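Local coordinates for NADH oxidoreductase (Mesorhizobium loti, PDB 3PI7), which probably binds NADPH and acts as an oxidoreductase on NAD(P)H, consistent with a quinone-reductase-like member of the medium-chain dehydrogenase/reductase family, at residues G71-P76 with A83-V88; L58-P63 with D142-I147. All blocks are in the same frame, centred on the assembly; numbering follows the deposited sequence. Where two conformers were deposited one is given.

Interaction 1: residues G71-P76 with A83-V88. With GOL (glycerol), chain B.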
loop_
_atom_site.group_PDB
_atom_site.type_symbol
_atom_site.label_atom_id
_atom_site.label_comp_id
_atom_site.label_asym_id
_atom_site.label_seq_id
_atom_site.Cartn_x
_atom_site.Cartn_y
_atom_site.Cartn_z
ATOM N N GLY A 71 21.992 -7.409 10.876
ATOM C CA GLY A 71 21.476 -6.124 11.366
ATOM C C GLY A 71 20.469 -5.489 10.408
ATOM O O GLY A 71 20.286 -4.271 10.398
ATOM N N GLN A 72 19.832 -6.323 9.590
ATOM C CA GLN A 72 18.907 -5.965 8.520
ATOM C C GLN A 72 17.461 -6.402 8.796
ATOM O O GLN A 72 16.619 -6.395 7.889
ATOM C CB GLN A 72 19.405 -6.580 7.210
ATOM C CG GLN A 72 20.698 -5.889 6.765
ATOM C CD GLN A 72 21.444 -6.554 5.644
ATOM O OE1 GLN A 72 22.617 -6.294 5.439
ATOM N NE2 GLN A 72 20.813 -7.437 4.914
ATOM N N TYR A 73 17.169 -6.785 10.036
ATOM C CA TYR A 73 15.832 -7.218 10.413
ATOM C C TYR A 73 15.123 -6.107 11.216
ATOM O O TYR A 73 15.721 -5.080 11.498
ATOM C CB TYR A 73 15.932 -8.534 11.222
ATOM C CG TYR A 73 14.607 -9.238 11.405
ATOM C CD1 TYR A 73 13.921 -9.766 10.314
ATOM C CD2 TYR A 73 14.091 -9.469 12.678
ATOM C CE1 TYR A 73 12.710 -10.432 10.478
ATOM C CE2 TYR A 73 12.871 -10.126 12.852
ATOM C CZ TYR A 73 12.195 -10.623 11.748
ATOM O OH TYR A 73 10.989 -11.265 11.890
ATOM N N GLY A 74 13.855 -6.294 11.536
ATOM C CA GLY A 74 13.091 -5.312 12.291
ATOM C C GLY A 74 13.244 -5.432 13.787
ATOM O O GLY A 74 12.377 -4.980 14.534
ATOM N N GLN A 75 14.365 -6.005 14.237
ATOM C CA GLN A 75 14.683 -6.175 15.650
ATOM C C GLN A 75 16.174 -5.943 15.803
ATOM O O GLN A 75 16.924 -6.445 14.978
ATOM C CB GLN A 75 14.294 -7.605 16.066
ATOM C CG GLN A 75 14.464 -7.916 17.534
ATOM C CD GLN A 75 14.080 -9.348 17.793
ATOM O OE1 GLN A 75 13.141 -9.879 17.197
ATOM N NE2 GLN A 75 14.790 -9.997 18.692
ATOM N N PRO A 76 16.644 -5.123 16.761
ATOM C CA PRO A 76 18.079 -4.875 16.833
ATOM C C PRO A 76 18.850 -6.033 17.480
ATOM O O PRO A 76 18.333 -6.778 18.307
ATOM C CB PRO A 76 18.167 -3.611 17.688
ATOM C CG PRO A 76 17.001 -3.726 18.620
ATOM C CD PRO A 76 15.915 -4.415 17.825
ATOM N N ALA A 83 22.308 -15.708 18.639
ATOM C CA ALA A 83 21.259 -15.460 17.644
ATOM C C ALA A 83 20.357 -16.733 17.555
ATOM O O ALA A 83 20.605 -17.697 18.266
ATOM C CB ALA A 83 21.915 -15.154 16.301
ATOM N N GLY A 84 19.345 -16.706 16.684
ATOM C CA GLY A 84 18.456 -17.838 16.462
ATOM C C GLY A 84 17.090 -17.565 17.027
ATOM O O GLY A 84 16.924 -17.340 18.234
ATOM N N PHE A 85 16.103 -17.573 16.168
ATOM C CA PHE A 85 14.762 -17.227 16.626
ATOM C C PHE A 85 13.940 -18.416 17.064
ATOM O O PHE A 85 12.998 -18.200 17.818
ATOM C CB PHE A 85 14.000 -16.471 15.536
ATOM C CG PHE A 85 14.441 -15.036 15.372
ATOM C CD1 PHE A 85 14.519 -14.185 16.470
ATOM C CD2 PHE A 85 14.740 -14.523 14.114
ATOM C CE1 PHE A 85 14.970 -12.868 16.321
ATOM C CE2 PHE A 85 15.133 -13.192 13.959
ATOM C CZ PHE A 85 15.263 -12.379 15.065
ATOM N N GLU A 86 14.176 -19.622 16.546
ATOM C CA GLU A 86 13.336 -20.742 16.936
ATOM C C GLU A 86 14.086 -22.058 17.063
ATOM O O GLU A 86 15.140 -22.259 16.476
ATOM C CB GLU A 86 12.117 -20.942 15.987
ATOM C CG GLU A 86 12.355 -21.659 14.674
ATOM C CD GLU A 86 11.175 -21.883 13.734
ATOM O OE1 GLU A 86 10.035 -22.160 14.189
ATOM O OE2 GLU A 86 11.422 -21.818 12.511
ATOM N N GLY A 87 13.451 -22.992 17.747
ATOM C CA GLY A 87 13.993 -24.330 17.841
ATOM C C GLY A 87 13.082 -25.244 18.607
ATOM O O GLY A 87 11.897 -24.940 18.849
ATOM N N VAL A 88 13.659 -26.357 19.010
ATOM C CA VAL A 88 12.961 -27.326 19.826
ATOM C C VAL A 88 13.909 -27.705 20.951
ATOM O O VAL A 88 15.134 -27.828 20.766
ATOM C CB VAL A 88 12.471 -28.554 19.011
ATOM C CG1 VAL A 88 13.651 -29.333 18.436
ATOM C CG2 VAL A 88 11.567 -29.475 19.845
HETATM C C1 GOL B . 18.253 -12.442 19.851
HETATM O O1 GOL B . 19.568 -12.871 19.749
HETATM C C2 GOL B . 17.239 -13.468 19.366
HETATM O O2 GOL B . 17.931 -14.591 18.821
HETATM C C3 GOL B . 16.385 -13.660 20.583
HETATM O O3 GOL B . 15.730 -12.350 20.830
#

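Interaction 2: residues L58-P63 with D142-I147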
loop_
_atom_site.group_PDB
_atom_site.type_symbol
_atom_site.label_atom_id
_atom_site.label_comp_id
_atom_site.label_asym_id
_atom_site.label_seq_id
_atom_site.Cartn_x
_atom_site.Cartn_y
_atom_site.Cartn_z
ATOM N N LEU A 58 17.465 -28.845 18.690
ATOM C CA LEU A 58 17.676 -28.459 17.295
ATOM C C LEU A 58 17.211 -27.039 17.110
ATOM O O LEU A 58 16.190 -26.666 17.684
ATOM C CB LEU A 58 16.891 -29.389 16.330
ATOM C CG LEU A 58 17.305 -30.861 16.180
ATOM C CD1 LEU A 58 16.216 -31.663 15.485
ATOM C CD2 LEU A 58 18.605 -31.009 15.391
ATOM N N ALA A 59 17.924 -26.252 16.318
ATOM C CA ALA A 59 17.483 -24.887 16.062
ATOM C C ALA A 59 17.333 -24.714 14.557
ATOM O O ALA A 59 18.119 -25.265 13.804
ATOM C CB ALA A 59 18.486 -23.881 16.638
ATOM N N SER A 60 16.291 -24.026 14.121
ATOM C CA SER A 60 16.093 -23.747 12.699
ATOM C C SER A 60 16.933 -22.580 12.263
ATOM O O SER A 60 17.332 -21.743 13.082
ATOM C CB SER A 60 14.637 -23.389 12.403
ATOM O OG SER A 60 13.715 -24.443 12.555
ATOM N N ILE A 61 17.134 -22.471 10.957
ATOM C CA ILE A 61 17.735 -21.302 10.322
ATOM C C ILE A 61 16.706 -20.801 9.326
ATOM O O ILE A 61 16.371 -21.523 8.376
ATOM C CB ILE A 61 19.111 -21.514 9.665
ATOM C CG1 ILE A 61 20.108 -22.161 10.643
ATOM C CG2 ILE A 61 19.645 -20.157 9.115
ATOM C CD1 ILE A 61 21.299 -22.758 9.919
ATOM N N ASN A 62 16.175 -19.605 9.558
ATOM C CA ASN A 62 15.171 -19.005 8.673
ATOM C C ASN A 62 15.699 -17.752 8.009
ATOM O O ASN A 62 16.591 -17.123 8.573
ATOM C CB ASN A 62 13.923 -18.633 9.481
ATOM C CG ASN A 62 13.186 -19.829 10.015
ATOM O OD1 ASN A 62 12.755 -20.706 9.264
ATOM N ND2 ASN A 62 13.101 -19.922 11.328
ATOM N N PRO A 63 15.095 -17.262 6.898
ATOM C CA PRO A 63 15.575 -15.993 6.306
ATOM C C PRO A 63 15.594 -14.860 7.339
ATOM O O PRO A 63 16.524 -14.057 7.326
ATOM C CB PRO A 63 14.565 -15.738 5.186
ATOM C CG PRO A 63 14.191 -17.107 4.745
ATOM C CD PRO A 63 14.024 -17.850 6.067
ATOM N N ASP A 142 10.132 -32.051 13.746
ATOM C CA ASP A 142 8.933 -31.293 13.360
ATOM C C ASP A 142 8.822 -30.065 14.302
ATOM O O ASP A 142 8.522 -28.944 13.858
ATOM C CB ASP A 142 7.697 -32.205 13.395
ATOM C CG ASP A 142 7.698 -33.219 12.255
ATOM O OD1 ASP A 142 8.179 -32.867 11.142
ATOM O OD2 ASP A 142 7.245 -34.376 12.482
ATOM N N GLY A 143 9.201 -30.283 15.563
ATOM C CA GLY A 143 9.209 -29.244 16.583
ATOM C C GLY A 143 10.143 -28.079 16.317
ATOM O O GLY A 143 9.801 -26.961 16.686
ATOM N N ALA A 144 11.322 -28.298 15.707
ATOM C CA ALA A 144 12.294 -27.226 15.538
ATOM C C ALA A 144 11.867 -26.175 14.544
ATOM O O ALA A 144 12.349 -25.062 14.625
ATOM C CB ALA A 144 13.661 -27.777 15.143
ATOM N N ALA A 145 10.952 -26.511 13.631
ATOM C CA ALA A 145 10.472 -25.579 12.624
ATOM C C ALA A 145 8.928 -25.473 12.650
ATOM O O ALA A 145 8.325 -25.104 11.654
ATOM C CB ALA A 145 10.952 -26.035 11.262
HETATM N N MSE A 146 8.325 -25.767 13.817
HETATM C CA MSE A 146 6.867 -25.780 13.973
HETATM C C MSE A 146 6.265 -24.373 14.090
HETATM O O MSE A 146 5.071 -24.221 13.822
HETATM C CB MSE A 146 6.455 -26.649 15.194
HETATM C CG MSE A 146 4.934 -26.786 15.392
HETATM SE SE MSE A 146 4.422 -27.770 16.984
HETATM C CE MSE A 146 4.838 -29.560 16.284
ATOM N N ILE A 147 7.023 -23.368 14.478
ATOM C CA ILE A 147 6.415 -22.053 14.673
ATOM C C ILE A 147 6.467 -21.096 13.505
ATOM O O ILE A 147 5.401 -20.692 13.064
ATOM C CB ILE A 147 7.007 -21.382 15.956
ATOM C CG1 ILE A 147 6.633 -22.204 17.208
ATOM C CG2 ILE A 147 6.575 -19.889 16.106
ATOM C CD1 ILE A 147 7.398 -21.782 18.446
#

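Interaction 1: residues G71-P76 with A83-V88
The outer end of the Phe85 ring meets Tyr73 and Gln75 of the loop after helix 63-69. CB leaves the backbone just before strand 86-94 and heads for the loop; with CG anti to the carbonyl carbon (chi1 -75°), the ring reaches out toward Tyr73 and Gln75. Phe85 CD1 lies 4.0 Å from C2 of a glycerol, probably a leftover of crystallisation, which comes obliquely to the ring. Next round the ring, Phe85 CE1 meets the Gln75 amide, with OE1 at 3.6 Å and NE2 at 3.7 Å, the nitrogen in the ring plane at its edge. At the far end, Phe85 CZ touches Tyr73 CD2 at 3.9 Å, and Phe85 CE2 sits 4.0 Å from Tyr73 CE2. The two rings meet obliquely, planes at 43° and centroids 5.4 Å apart. Phe68 of helix 63-69 meets the Phe85 ring as well, while Phe280 of the second subunit packs edge-to-face with Tyr73, tying this cluster to the dimer interface. The Gln75 amide has its main polar partner in Gly113 O; its bond from NE2 to glycerol O3 is weak, whereas glycerol O2 donates to Gly84 O at 3.0 Å. Between the protein segments themselves the contact is therefore aromatic and van der Waals, and the polar bridge from Gln75 to Gly84 depends on a probable crystallisation additive and is weak at the Gln75 end.

Interaction 2: residues L58-P63 with D142-I147
A buried contact in the GroES-like part of this medium-chain dehydrogenase/reductase fold joins strand 58-60 to the turn that follows the short helix 140-143. The link is one side-chain-to-backbone hydrogen bond beside a small apolar patch. Leu58 and Ser60, two residues apart on the strand, both direct their CB toward the turn, whereas Ala59 between them points away and packs on Trp120. Leu58 CB rests on Ala144 CB at 3.8 Å, and the same methyl lies as close to the Leu58 carbonyl oxygen. A type I turn from Gly143 to Met146, a selenomethionine, places Ala144 and Ala145 at its two central positions and presents the Ala144 carbonyl to the strand. Ser60 OG, anti to its own carbonyl carbon (chi1 -68°), swings toward that oxygen and donates to Ala144 O; its approach to Glu86 OE2 is a weak, secondary one. Ala145 CB lies 3.4 Å from Ser60 OG. Replacing Ser60 with an alanine would probably leave Ala144 O without this buried donor and open a small gap against Ala145. The bond itself is short, Ser60 OG to Ala144 O 2.6 Å, with the donor above the carbonyl plane, 56° out of it, and a C=O...OG angle of 112°.

Interactions 1 and 2 have centres about 12 Å apart and share a seam in one mixed sheet, where strands 58-60 and 86-94 run antiparallel. Val88 N probably donates to Leu58 O at 2.9 Å, fastening the strand of interaction 2 to that of interaction 1. Glu86 adds a side-chain bridge: its OE2 probably accepts from Asn62 ND2 at 2.8 Å, and its OE1 accepts from Val148 N just after segment 142-147. The turn also packs directly on this strand, Val88 CB lying 3.5 Å from Ala144 N. The bound potassium ion belongs to neither contact, lying about 13 Å from the Tyr73 side chain of interaction 1.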